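Local structure of Ika8 (Synthetic construct, 6G6O) at residues E137-D145 with A177-K185; V189-I197 with D212-F223. The protein is a computationally designed artificial protein that folds as a symmetrical eight-bladed beta-propeller of WD40-type repeats, with no natural function known. All coordinates share one frame; numbering follows the deposited sequence.

Interaction 1: residues E137-D145 with A177-K185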
ATOM      1  N   GLU A 137      -4.861  -8.589  13.291  1.00 20.70           N
ATOM      2  CA  GLU A 137      -3.842  -8.358  12.276  1.00 13.42           C
ATOM      3  C   GLU A 137      -3.908  -6.927  11.762  1.00 12.28           C
ATOM      4  O   GLU A 137      -4.959  -6.469  11.305  1.00 18.50           O
ATOM      5  CB  GLU A 137      -4.025  -9.345  11.126  1.00 24.59           C
ATOM      6  CG  GLU A 137      -2.995  -9.205  10.024  1.00 22.61           C
ATOM      7  CD  GLU A 137      -3.205 -10.204   8.910  1.00 20.13           C
ATOM      8  OE1 GLU A 137      -3.148  -9.797   7.730  1.00 29.86           O
ATOM      9  OE2 GLU A 137      -3.433 -11.394   9.215  1.00 26.06           O
ATOM     10  N   VAL A 138      -2.782  -6.221  11.846  1.00 13.52           N
ATOM     11  CA  VAL A 138      -2.701  -4.865  11.314  1.00 14.17           C
ATOM     12  C   VAL A 138      -2.763  -4.933   9.794  1.00 16.64           C
ATOM     13  O   VAL A 138      -1.913  -5.557   9.149  1.00 20.47           O
ATOM     14  CB  VAL A 138      -1.420  -4.166  11.786  1.00 13.25           C
ATOM     15  CG1 VAL A 138      -1.398  -2.723  11.312  1.00 17.70           C
ATOM     16  CG2 VAL A 138      -1.301  -4.239  13.303  1.00 17.69           C
ATOM     17  N   THR A 139      -3.775  -4.289   9.212  1.00 21.29           N
ATOM     18  CA  THR A 139      -3.958  -4.299   7.769  1.00 17.21           C
ATOM     19  C   THR A 139      -3.583  -2.991   7.089  1.00 16.01           C
ATOM     20  O   THR A 139      -3.348  -2.995   5.878  1.00 25.92           O
ATOM     21  CB  THR A 139      -5.413  -4.640   7.416  1.00 18.53           C
ATOM     22  OG1 THR A 139      -6.285  -3.635   7.948  1.00 21.05           O
ATOM     23  CG2 THR A 139      -5.799  -5.996   7.987  1.00 13.36           C
ATOM     24  N   ALA A 140      -3.512  -1.885   7.827  1.00 18.67           N
ATOM     25  CA  ALA A 140      -3.196  -0.589   7.247  1.00 17.21           C
ATOM     26  C   ALA A 140      -2.300   0.191   8.197  1.00 23.61           C
ATOM     27  O   ALA A 140      -2.405   0.063   9.420  1.00 26.05           O
ATOM     28  CB  ALA A 140      -4.465   0.214   6.937  1.00 17.21           C
ATOM     29  N   LEU A 141      -1.423   1.012   7.622  1.00 24.05           N
ATOM     30  CA  LEU A 141      -0.445   1.766   8.404  1.00 24.60           C
ATOM     31  C   LEU A 141      -0.094   3.040   7.650  1.00 26.08           C
ATOM     32  O   LEU A 141       0.560   2.979   6.605  1.00 32.38           O
ATOM     33  CB  LEU A 141       0.808   0.934   8.665  1.00 26.29           C
ATOM     34  CG  LEU A 141       1.080   0.426  10.082  1.00 26.55           C
ATOM     35  CD1 LEU A 141       2.565   0.145  10.255  1.00 21.43           C
ATOM     36  CD2 LEU A 141       0.599   1.422  11.123  1.00 23.73           C
ATOM     37  N   GLN A 142      -0.516   4.185   8.179  1.00 24.01           N
ATOM     38  CA  GLN A 142      -0.128   5.487   7.655  1.00 22.28           C
ATOM     39  C   GLN A 142       0.592   6.259   8.750  1.00 27.06           C
ATOM     40  O   GLN A 142       0.113   6.321   9.887  1.00 28.71           O
ATOM     41  CB  GLN A 142      -1.341   6.273   7.153  1.00 24.95           C
ATOM     42  CG  GLN A 142      -2.009   5.667   5.927  1.00 26.27           C
ATOM     43  CD  GLN A 142      -1.073   5.554   4.737  1.00 28.52           C
ATOM     44  OE1 GLN A 142      -0.168   6.369   4.560  1.00 25.79           O
ATOM     45  NE2 GLN A 142      -1.287   4.533   3.914  1.00 24.32           N
ATOM     46  N   PHE A 143       1.737   6.843   8.407  1.00 26.10           N
ATOM     47  CA  PHE A 143       2.596   7.495   9.387  1.00 19.28           C
ATOM     48  C   PHE A 143       3.141   8.786   8.797  1.00 27.38           C
ATOM     49  O   PHE A 143       3.885   8.755   7.812  1.00 28.85           O
ATOM     50  CB  PHE A 143       3.735   6.563   9.809  1.00 22.61           C
ATOM     51  CG  PHE A 143       4.879   7.260  10.479  1.00 22.32           C
ATOM     52  CD1 PHE A 143       4.663   8.116  11.544  1.00 24.07           C
ATOM     53  CD2 PHE A 143       6.177   7.045  10.051  1.00 16.48           C
ATOM     54  CE1 PHE A 143       5.717   8.757  12.159  1.00 23.66           C
ATOM     55  CE2 PHE A 143       7.233   7.680  10.664  1.00 22.20           C
ATOM     56  CZ  PHE A 143       7.004   8.537  11.720  1.00 23.81           C
ATOM     57  N   LYS A 144       2.762   9.915   9.397  1.00 26.67           N
ATOM     58  CA  LYS A 144       3.266  11.227   9.017  1.00 30.62           C
ATOM     59  C   LYS A 144       3.361  12.094  10.265  1.00 34.26           C
ATOM     60  O   LYS A 144       2.527  11.982  11.166  1.00 30.71           O
ATOM     61  CB  LYS A 144       2.363  11.921   7.983  1.00 31.27           C
ATOM     62  CG  LYS A 144       2.061  11.112   6.730  1.00 39.34           C
ATOM     63  CD  LYS A 144       0.576  11.139   6.395  1.00 38.96           C
ATOM     64  CE  LYS A 144       0.202  10.019   5.434  1.00 28.83           C
ATOM     65  NZ  LYS A 144      -1.271   9.926   5.224  1.00 22.48           N
ATOM     66  N   ASP A 145       4.383  12.950  10.307  1.00 37.16           N
ATOM     67  CA  ASP A 145       4.516  13.993  11.327  1.00 41.56           C
ATOM     68  C   ASP A 145       4.462  13.416  12.741  1.00 35.50           C
ATOM     69  O   ASP A 145       3.720  13.888  13.604  1.00 38.98           O
ATOM     70  CB  ASP A 145       3.445  15.070  11.141  1.00 42.14           C
ATOM     71  CG  ASP A 145       3.747  15.997   9.982  1.00 49.12           C
ATOM     72  OD1 ASP A 145       4.890  16.494   9.899  1.00 51.80           O
ATOM     73  OD2 ASP A 145       2.842  16.228   9.154  1.00 57.47           O
ATOM     74  N   ALA A 177     -12.970  -5.335   8.448  1.00 27.18           N
ATOM     75  CA  ALA A 177     -11.525  -5.179   8.348  1.00 20.70           C
ATOM     76  C   ALA A 177     -11.160  -3.902   7.602  1.00 18.70           C
ATOM     77  O   ALA A 177     -11.748  -3.575   6.569  1.00 27.47           O
ATOM     78  CB  ALA A 177     -10.913  -6.390   7.645  1.00 22.23           C
ATOM     79  N   ILE A 178     -10.184  -3.175   8.143  1.00 18.12           N
ATOM     80  CA  ILE A 178      -9.716  -1.950   7.512  1.00 19.05           C
ATOM     81  C   ILE A 178      -8.889  -2.303   6.285  1.00 24.18           C
ATOM     82  O   ILE A 178      -7.983  -3.144   6.350  1.00 21.18           O
ATOM     83  CB  ILE A 178      -8.899  -1.110   8.504  1.00 18.65           C
ATOM     84  CG1 ILE A 178      -9.687  -0.885   9.795  1.00 19.55           C
ATOM     85  CG2 ILE A 178      -8.495   0.212   7.876  1.00 18.26           C
ATOM     86  CD1 ILE A 178     -11.020  -0.217   9.583  1.00 15.54           C
ATOM     87  N   THR A 179      -9.196  -1.665   5.158  1.00 24.48           N
ATOM     88  CA  THR A 179      -8.439  -1.867   3.929  1.00 22.09           C
ATOM     89  C   THR A 179      -7.469  -0.730   3.638  1.00 22.92           C
ATOM     90  O   THR A 179      -6.368  -0.979   3.138  1.00 24.69           O
ATOM     91  CB  THR A 179      -9.388  -2.049   2.739  1.00 21.34           C
ATOM     92  OG1 THR A 179     -10.108  -0.835   2.504  1.00 27.34           O
ATOM     93  CG2 THR A 179     -10.375  -3.172   3.013  1.00 18.30           C
ATOM     94  N   ALA A 180      -7.842   0.509   3.952  1.00 22.84           N
ATOM     95  CA  ALA A 180      -6.948   1.646   3.777  1.00 21.53           C
ATOM     96  C   ALA A 180      -7.444   2.804   4.630  1.00 21.29           C
ATOM     97  O   ALA A 180      -8.592   2.820   5.083  1.00 19.82           O
ATOM     98  CB  ALA A 180      -6.844   2.068   2.308  1.00 23.10           C
ATOM     99  N   LEU A 181      -6.558   3.778   4.837  1.00 24.72           N
ATOM    100  CA  LEU A 181      -6.884   4.971   5.612  1.00 26.73           C
ATOM    101  C   LEU A 181      -5.884   6.073   5.274  1.00 25.70           C
ATOM    102  O   LEU A 181      -4.874   5.838   4.609  1.00 26.59           O
ATOM    103  CB  LEU A 181      -6.894   4.671   7.117  1.00 27.96           C
ATOM    104  CG  LEU A 181      -5.689   3.935   7.706  1.00 22.22           C
ATOM    105  CD1 LEU A 181      -4.682   4.915   8.281  1.00 33.47           C
ATOM    106  CD2 LEU A 181      -6.134   2.947   8.767  1.00 21.15           C
ATOM    107  N   ALA A 182      -6.185   7.286   5.740  1.00 25.16           N
ATOM    108  CA  ALA A 182      -5.320   8.443   5.546  1.00 26.02           C
ATOM    109  C   ALA A 182      -5.697   9.506   6.570  1.00 24.60           C
ATOM    110  O   ALA A 182      -6.772   9.454   7.173  1.00 31.94           O
ATOM    111  CB  ALA A 182      -5.431   8.993   4.122  1.00 34.20           C
ATOM    112  N   PHE A 183      -4.811  10.485   6.747  1.00 28.30           N
ATOM    113  CA  PHE A 183      -5.015  11.486   7.786  1.00 26.85           C
ATOM    114  C   PHE A 183      -4.198  12.740   7.501  1.00 33.47           C
ATOM    115  O   PHE A 183      -3.092  12.667   6.948  1.00 40.36           O
ATOM    116  CB  PHE A 183      -4.639  10.938   9.167  1.00 24.66           C
ATOM    117  CG  PHE A 183      -3.154  10.800   9.382  1.00 22.49           C
ATOM    118  CD1 PHE A 183      -2.453   9.736   8.836  1.00 26.71           C
ATOM    119  CD2 PHE A 183      -2.460  11.735  10.133  1.00 21.37           C
ATOM    120  CE1 PHE A 183      -1.097   9.608   9.039  1.00 19.00           C
ATOM    121  CE2 PHE A 183      -1.101  11.613  10.333  1.00 21.31           C
ATOM    122  CZ  PHE A 183      -0.421  10.548   9.785  1.00 24.13           C
ATOM    123  N   SER A 184      -4.763  13.890   7.892  1.00 29.60           N
ATOM    124  CA  SER A 184      -4.112  15.203   7.814  1.00 31.08           C
ATOM    125  C   SER A 184      -4.980  16.258   8.499  1.00 38.10           C
ATOM    126  O   SER A 184      -6.203  16.264   8.313  1.00 35.78           O
ATOM    127  CB  SER A 184      -3.842  15.653   6.371  1.00 55.60           C
ATOM    128  OG  SER A 184      -3.280  14.620   5.577  1.00 58.23           O
ATOM    129  N   LYS A 185      -4.358  17.142   9.293  1.00 45.56           N
ATOM    130  CA  LYS A 185      -5.016  18.250   9.979  1.00 53.73           C
ATOM    131  C   LYS A 185      -5.854  17.796  11.160  1.00 45.30           C
ATOM    132  O   LYS A 185      -5.346  17.484  12.236  1.00 42.68           O
ATOM    133  CB  LYS A 185      -5.934  19.002   9.028  1.00 60.57           C
ATOM    134  CG  LYS A 185      -6.185  20.457   9.405  1.00 55.22           C
ATOM    135  CD  LYS A 185      -7.692  20.733   9.463  1.00 45.68           C
ATOM    136  CE  LYS A 185      -8.476  20.170   8.251  1.00 47.33           C
ATOM    137  NZ  LYS A 185      -9.832  20.811   8.026  1.00 49.14           N
TER
HETATM  138  O   HOH W   1      -3.314   2.688   4.160  1.00 21.33           O
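Phe183 turns its ring edge to Lys144 N where the innermost strands of two adjacent propeller blades, 138-144 and 178-184, run side by side, their segment axes nearly parallel at 5°. Phe183 CZ lies 3.3 Å from Lys144 N, near the ring plane, and Gln142 CB meets the same rim. The Lys144 methylenes run past the ring in the opposite direction, out of its plane, with CD 3.5 Å from Phe183 CE1. With CG between backbone N and carbonyl carbon (chi1 73°), the ring swings towards strand 138-144. An alanine in place of Phe183 is likely to leave the Lys144 methylenes and Gln142 CB without their apolar partner and open a gap between the blades. Next along, Leu181 splits its methyls: CD1 lies 3.6 Å from Gln142 CG, and CD2 3.7 Å from Ala140 CB. Thr139 OG1 donates to Ile178 O, although the modelled separation is doubtfully short. Thr139 and Ala140 form a classic beta bulge opposite Gly151. Further back, Val149 of strand 147-152 packs on both Leu181 and Phe183, while Leu221 and Phe223 of the following blade touch Ala180. A water accepts from Gln142 NE2 at 2.8 Å and, weakly, from Leu181 N.

Interaction 2: residues V189-I197 with D212-F223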
ATOM      1  N   VAL A 189      -9.513   9.665   7.836  1.00 21.22           N
ATOM      2  CA  VAL A 189     -10.460   8.941   6.999  1.00 22.23           C
ATOM      3  C   VAL A 189     -10.005   7.492   6.930  1.00 22.32           C
ATOM      4  O   VAL A 189      -8.819   7.217   6.720  1.00 25.65           O
ATOM      5  CB  VAL A 189     -10.575   9.563   5.592  1.00 26.20           C
ATOM      6  CG1 VAL A 189      -9.198   9.732   4.959  1.00 27.23           C
ATOM      7  CG2 VAL A 189     -11.487   8.726   4.707  1.00 21.23           C
ATOM      8  N   SER A 190     -10.941   6.571   7.139  1.00 24.88           N
ATOM      9  CA  SER A 190     -10.657   5.147   7.070  1.00 20.06           C
ATOM     10  C   SER A 190     -11.710   4.470   6.209  1.00 14.07           C
ATOM     11  O   SER A 190     -12.840   4.951   6.090  1.00 19.07           O
ATOM     12  CB  SER A 190     -10.623   4.502   8.465  1.00 18.35           C
ATOM     13  OG  SER A 190     -11.894   4.569   9.092  1.00 23.41           O
ATOM     14  N   GLY A 191     -11.327   3.361   5.608  1.00 21.00           N
ATOM     15  CA  GLY A 191     -12.249   2.571   4.806  1.00 16.66           C
ATOM     16  C   GLY A 191     -12.142   1.109   5.157  1.00 16.71           C
ATOM     17  O   GLY A 191     -11.045   0.576   5.327  1.00 20.23           O
ATOM     18  N   ALA A 192     -13.295   0.460   5.270  1.00 20.54           N
ATOM     19  CA  ALA A 192     -13.374  -0.941   5.653  1.00 21.46           C
ATOM     20  C   ALA A 192     -13.808  -1.788   4.464  1.00 24.41           C
ATOM     21  O   ALA A 192     -14.288  -1.284   3.447  1.00 27.49           O
ATOM     22  CB  ALA A 192     -14.338  -1.130   6.828  1.00 24.92           C
ATOM     23  N   ALA A 193     -13.639  -3.102   4.618  1.00 22.62           N
ATOM     24  CA  ALA A 193     -13.918  -4.047   3.543  1.00 27.30           C
ATOM     25  C   ALA A 193     -15.395  -4.124   3.175  1.00 30.56           C
ATOM     26  O   ALA A 193     -15.718  -4.672   2.116  1.00 33.02           O
ATOM     27  CB  ALA A 193     -13.412  -5.438   3.927  1.00 24.93           C
ATOM     28  N   ASP A 194     -16.293  -3.600   4.007  1.00 31.33           N
ATOM     29  CA  ASP A 194     -17.721  -3.644   3.726  1.00 27.10           C
ATOM     30  C   ASP A 194     -18.200  -2.451   2.908  1.00 25.27           C
ATOM     31  O   ASP A 194     -19.409  -2.295   2.712  1.00 33.12           O
ATOM     32  CB  ASP A 194     -18.518  -3.731   5.032  1.00 32.38           C
ATOM     33  CG  ASP A 194     -18.119  -2.664   6.035  1.00 30.06           C
ATOM     34  OD1 ASP A 194     -17.335  -1.763   5.675  1.00 28.06           O
ATOM     35  OD2 ASP A 194     -18.589  -2.731   7.191  1.00 39.25           O
ATOM     36  N   GLY A 195     -17.285  -1.611   2.430  1.00 27.86           N
ATOM     37  CA  GLY A 195     -17.643  -0.448   1.653  1.00 23.05           C
ATOM     38  C   GLY A 195     -17.832   0.824   2.450  1.00 28.52           C
ATOM     39  O   GLY A 195     -17.942   1.899   1.849  1.00 34.08           O
ATOM     40  N   THR A 196     -17.868   0.743   3.777  1.00 27.15           N
ATOM     41  CA  THR A 196     -18.079   1.931   4.590  1.00 26.13           C
ATOM     42  C   THR A 196     -16.831   2.806   4.601  1.00 22.38           C
ATOM     43  O   THR A 196     -15.701   2.310   4.590  1.00 24.86           O
ATOM     44  CB  THR A 196     -18.454   1.546   6.022  1.00 27.80           C
ATOM     45  OG1 THR A 196     -17.410   0.751   6.597  1.00 28.89           O
ATOM     46  CG2 THR A 196     -19.754   0.756   6.039  1.00 25.08           C
ATOM     47  N   ILE A 197     -17.043   4.119   4.618  1.00 18.59           N
ATOM     48  CA  ILE A 197     -15.968   5.098   4.704  1.00 21.70           C
ATOM     49  C   ILE A 197     -16.313   6.068   5.823  1.00 24.72           C
ATOM     50  O   ILE A 197     -17.395   6.666   5.821  1.00 29.04           O
ATOM     51  CB  ILE A 197     -15.763   5.845   3.372  1.00 30.82           C
ATOM     52  CG1 ILE A 197     -15.037   4.949   2.363  1.00 23.03           C
ATOM     53  CG2 ILE A 197     -14.999   7.146   3.596  1.00 26.77           C
ATOM     54  CD1 ILE A 197     -13.528   5.023   2.439  1.00 23.16           C
ATOM     55  N   ASP A 212     -21.970   4.527   3.725  1.00 30.10           N
ATOM     56  CA  ASP A 212     -21.974   3.081   3.541  1.00 32.79           C
ATOM     57  C   ASP A 212     -21.266   2.651   2.264  1.00 33.95           C
ATOM     58  O   ASP A 212     -20.991   1.458   2.097  1.00 40.53           O
ATOM     59  CB  ASP A 212     -23.415   2.555   3.543  1.00 40.66           C
ATOM     60  CG  ASP A 212     -23.508   1.092   3.958  1.00 51.53           C
ATOM     61  OD1 ASP A 212     -23.138   0.206   3.157  1.00 50.46           O
ATOM     62  OD2 ASP A 212     -23.941   0.829   5.099  1.00 62.23           O
ATOM     63  N   GLY A 213     -20.957   3.585   1.370  1.00 34.91           N
ATOM     64  CA  GLY A 213     -20.292   3.249   0.129  1.00 32.09           C
ATOM     65  C   GLY A 213     -21.267   2.816  -0.946  1.00 32.91           C
ATOM     66  O   GLY A 213     -22.479   2.714  -0.742  1.00 37.02           O
ATOM     67  N   HIS A 214     -20.713   2.552  -2.127  1.00 33.71           N
ATOM     68  CA  HIS A 214     -21.498   2.155  -3.287  1.00 34.79           C
ATOM     69  C   HIS A 214     -21.198   0.732  -3.740  1.00 41.48           C
ATOM     70  O   HIS A 214     -21.598   0.347  -4.843  1.00 44.40           O
ATOM     71  CB  HIS A 214     -21.264   3.134  -4.439  1.00 31.91           C
ATOM     72  CG  HIS A 214     -21.370   4.572  -4.039  1.00 36.52           C
ATOM     73  ND1 HIS A 214     -22.581   5.217  -3.896  1.00 30.46           N
ATOM     74  CD2 HIS A 214     -20.418   5.490  -3.748  1.00 30.82           C
ATOM     75  CE1 HIS A 214     -22.369   6.470  -3.536  1.00 35.53           C
ATOM     76  NE2 HIS A 214     -21.065   6.661  -3.439  1.00 31.52           N
ATOM     77  N   GLN A 215     -20.509  -0.057  -2.917  1.00 40.69           N
ATOM     78  CA  GLN A 215     -20.149  -1.420  -3.276  1.00 32.20           C
ATOM     79  C   GLN A 215     -20.229  -2.312  -2.045  1.00 34.27           C
ATOM     80  O   GLN A 215     -20.206  -1.841  -0.905  1.00 33.43           O
ATOM     81  CB  GLN A 215     -18.737  -1.495  -3.877  1.00 34.38           C
ATOM     82  CG  GLN A 215     -18.609  -0.892  -5.266  1.00 30.84           C
ATOM     83  CD  GLN A 215     -17.233  -0.312  -5.524  1.00 27.37           C
ATOM     84  OE1 GLN A 215     -16.727   0.490  -4.739  1.00 32.38           O
ATOM     85  NE2 GLN A 215     -16.620  -0.714  -6.631  1.00 26.10           N
ATOM     86  N   SER A 216     -20.328  -3.614  -2.296  1.00 36.68           N
ATOM     87  CA  SER A 216     -20.222  -4.633  -1.263  1.00 33.67           C
ATOM     88  C   SER A 216     -18.924  -5.405  -1.460  1.00 33.74           C
ATOM     89  O   SER A 216     -18.561  -5.745  -2.590  1.00 40.00           O
ATOM     90  CB  SER A 216     -21.417  -5.588  -1.300  1.00 40.09           C
ATOM     91  OG  SER A 216     -22.618  -4.917  -0.958  1.00 40.37           O
ATOM     92  N   GLU A 217     -18.231  -5.674  -0.352  1.00 28.34           N
ATOM     93  CA  GLU A 217     -16.926  -6.328  -0.371  1.00 31.96           C
ATOM     94  C   GLU A 217     -15.927  -5.567  -1.233  1.00 32.71           C
ATOM     95  O   GLU A 217     -15.636  -5.982  -2.360  1.00 33.88           O
ATOM     96  CB  GLU A 217     -17.032  -7.770  -0.881  1.00 37.40           C
ATOM     97  CG  GLU A 217     -18.173  -8.586  -0.311  1.00 33.28           C
ATOM     98  CD  GLU A 217     -18.155 -10.013  -0.826  1.00 28.54           C
ATOM     99  OE1 GLU A 217     -17.250 -10.778  -0.429  1.00 33.40           O
ATOM    100  OE2 GLU A 217     -19.036 -10.369  -1.635  1.00 31.57           O
ATOM    101  N   VAL A 218     -15.393  -4.462  -0.726  1.00 26.84           N
ATOM    102  CA  VAL A 218     -14.344  -3.755  -1.449  1.00 28.97           C
ATOM    103  C   VAL A 218     -13.010  -4.440  -1.180  1.00 31.66           C
ATOM    104  O   VAL A 218     -12.768  -4.984  -0.096  1.00 27.86           O
ATOM    105  CB  VAL A 218     -14.306  -2.261  -1.069  1.00 30.51           C
ATOM    106  CG1 VAL A 218     -15.673  -1.627  -1.276  1.00 27.91           C
ATOM    107  CG2 VAL A 218     -13.831  -2.072   0.362  1.00 34.70           C
ATOM    108  N   THR A 219     -12.143  -4.434  -2.189  1.00 31.13           N
ATOM    109  CA  THR A 219     -10.854  -5.107  -2.111  1.00 25.85           C
ATOM    110  C   THR A 219      -9.672  -4.155  -2.067  1.00 26.90           C
ATOM    111  O   THR A 219      -8.655  -4.486  -1.456  1.00 31.85           O
ATOM    112  CB  THR A 219     -10.673  -6.053  -3.305  1.00 31.34           C
ATOM    113  OG1 THR A 219     -10.731  -5.302  -4.524  1.00 27.22           O
ATOM    114  CG2 THR A 219     -11.767  -7.104  -3.320  1.00 27.23           C
ATOM    115  N   ALA A 220      -9.783  -2.990  -2.696  1.00 23.03           N
ATOM    116  CA  ALA A 220      -8.702  -2.021  -2.736  1.00 22.33           C
ATOM    117  C   ALA A 220      -9.274  -0.622  -2.569  1.00 18.42           C
ATOM    118  O   ALA A 220     -10.377  -0.326  -3.035  1.00 23.11           O
ATOM    119  CB  ALA A 220      -7.908  -2.119  -4.045  1.00 22.64           C
ATOM    120  N   LEU A 221      -8.513   0.233  -1.893  1.00 18.94           N
ATOM    121  CA  LEU A 221      -8.898   1.616  -1.669  1.00 19.61           C
ATOM    122  C   LEU A 221      -7.712   2.526  -1.946  1.00 15.63           C
ATOM    123  O   LEU A 221      -6.553   2.106  -1.898  1.00 23.74           O
ATOM    124  CB  LEU A 221      -9.394   1.848  -0.235  1.00 21.36           C
ATOM    125  CG  LEU A 221     -10.836   1.484   0.104  1.00 19.02           C
ATOM    126  CD1 LEU A 221     -11.178   2.006   1.480  1.00 21.90           C
ATOM    127  CD2 LEU A 221     -11.788   2.048  -0.927  1.00 17.96           C
ATOM    128  N   GLN A 222      -8.020   3.788  -2.233  1.00 20.75           N
ATOM    129  CA  GLN A 222      -6.994   4.796  -2.455  1.00 23.18           C
ATOM    130  C   GLN A 222      -7.558   6.158  -2.083  1.00 21.88           C
ATOM    131  O   GLN A 222      -8.679   6.495  -2.473  1.00 18.42           O
ATOM    132  CB  GLN A 222      -6.517   4.789  -3.911  1.00 24.75           C
ATOM    133  CG  GLN A 222      -5.133   5.378  -4.108  1.00 18.51           C
ATOM    134  CD  GLN A 222      -4.032   4.366  -3.885  1.00 18.88           C
ATOM    135  OE1 GLN A 222      -4.289   3.169  -3.751  1.00 28.08           O
ATOM    136  NE2 GLN A 222      -2.793   4.842  -3.844  1.00 19.37           N
ATOM    137  N   PHE A 223      -6.781   6.931  -1.326  1.00 26.63           N
ATOM    138  CA  PHE A 223      -7.175   8.265  -0.889  1.00 22.33           C
ATOM    139  C   PHE A 223      -6.181   9.277  -1.434  1.00 18.44           C
ATOM    140  O   PHE A 223      -4.977   9.175  -1.169  1.00 30.76           O
ATOM    141  CB  PHE A 223      -7.236   8.354   0.638  1.00 25.79           C
ATOM    142  CG  PHE A 223      -8.180   7.372   1.268  1.00 19.24           C
ATOM    143  CD1 PHE A 223      -9.541   7.621   1.298  1.00 16.25           C
ATOM    144  CD2 PHE A 223      -7.704   6.207   1.842  1.00 21.37           C
ATOM    145  CE1 PHE A 223     -10.410   6.722   1.881  1.00 20.98           C
ATOM    146  CE2 PHE A 223      -8.569   5.305   2.425  1.00 21.07           C
ATOM    147  CZ  PHE A 223      -9.924   5.563   2.445  1.00 17.66           C
TER
HETATM  148  O   HOH W   2     -21.897  -3.667   2.034  1.00 31.58           O
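Phe223, Val218 and Gly195 bury the most surface here, where one WD40 blade meets the next. Ile197 CD1 points at the edge of the Phe223 ring, 3.6 Å from CE1, whereas Val189 sets CG1 over one face, 4.2 Å above the plane and offset toward the rim, and its CG2 comes obliquely to within 3.6 Å of Phe223 CE1. Phe223 CG is anti to its carbonyl carbon (chi1 -58°), which brings the CE1 corner of the ring against both branched side chains. Beside it, Leu221 CD1 rests 3.5 Å from Gly191 CA; a side chain at Gly191 would run into that methyl.

At the far end Val218 straddles the tight turn after strand 187-192. Its CG2 approaches Ala192 O at 3.2 Å. Its CG1 lies 3.7 Å from Gly195 CA. Its N-H bonds to Ala193 O at 2.9 Å, bent to 139°, the donor N 33° out of the carbonyl plane. Gly195 closes the type I turn from Ala192 with a positive phi, and a CB there would clash with Gln215 O. Within the turn, Asp194 OD1 accepts from both Thr196 OG1 (2.7 Å) and Thr196 N, from one face of its carboxylate, the latter making an Asx turn. Thr196 OG1 also bonds to His174, whose other ring nitrogen pairs with Ser190 OG, itself paired with Trp200, resembling the Asp-His-Ser/Thr-Trp network of WD40 repeats.

Strand 218-224 thus packs antiparallel across the blade interface: Leu221 and Phe223 also touch Ala180 of strand 178-184 and Val228 of strand 227-232, while Ile197 reaches Trp240 on strand 237-241.

How the interactions relate
Following the chain, strand 138-144 opens one blade; the chain then runs through strands 147-152, 157-161 and 167-170 before interaction 1 closes that excursion on strand 178-184, the first strand of the next blade. The chain turns back into strand 187-192, where interaction 2 begins, passes through strands 197-201 and 207-211, and returns as 212-223 to close the second, shorter loop. The contacts are in series, neither nested nor crossed. Neighbouring strands 178-184 and 187-192 couple them, with probable hydrogen bonds from Ala193 N to Ala177 O and from Ala182 N to Val189 O. Together they tie three consecutive blades around the propeller ring.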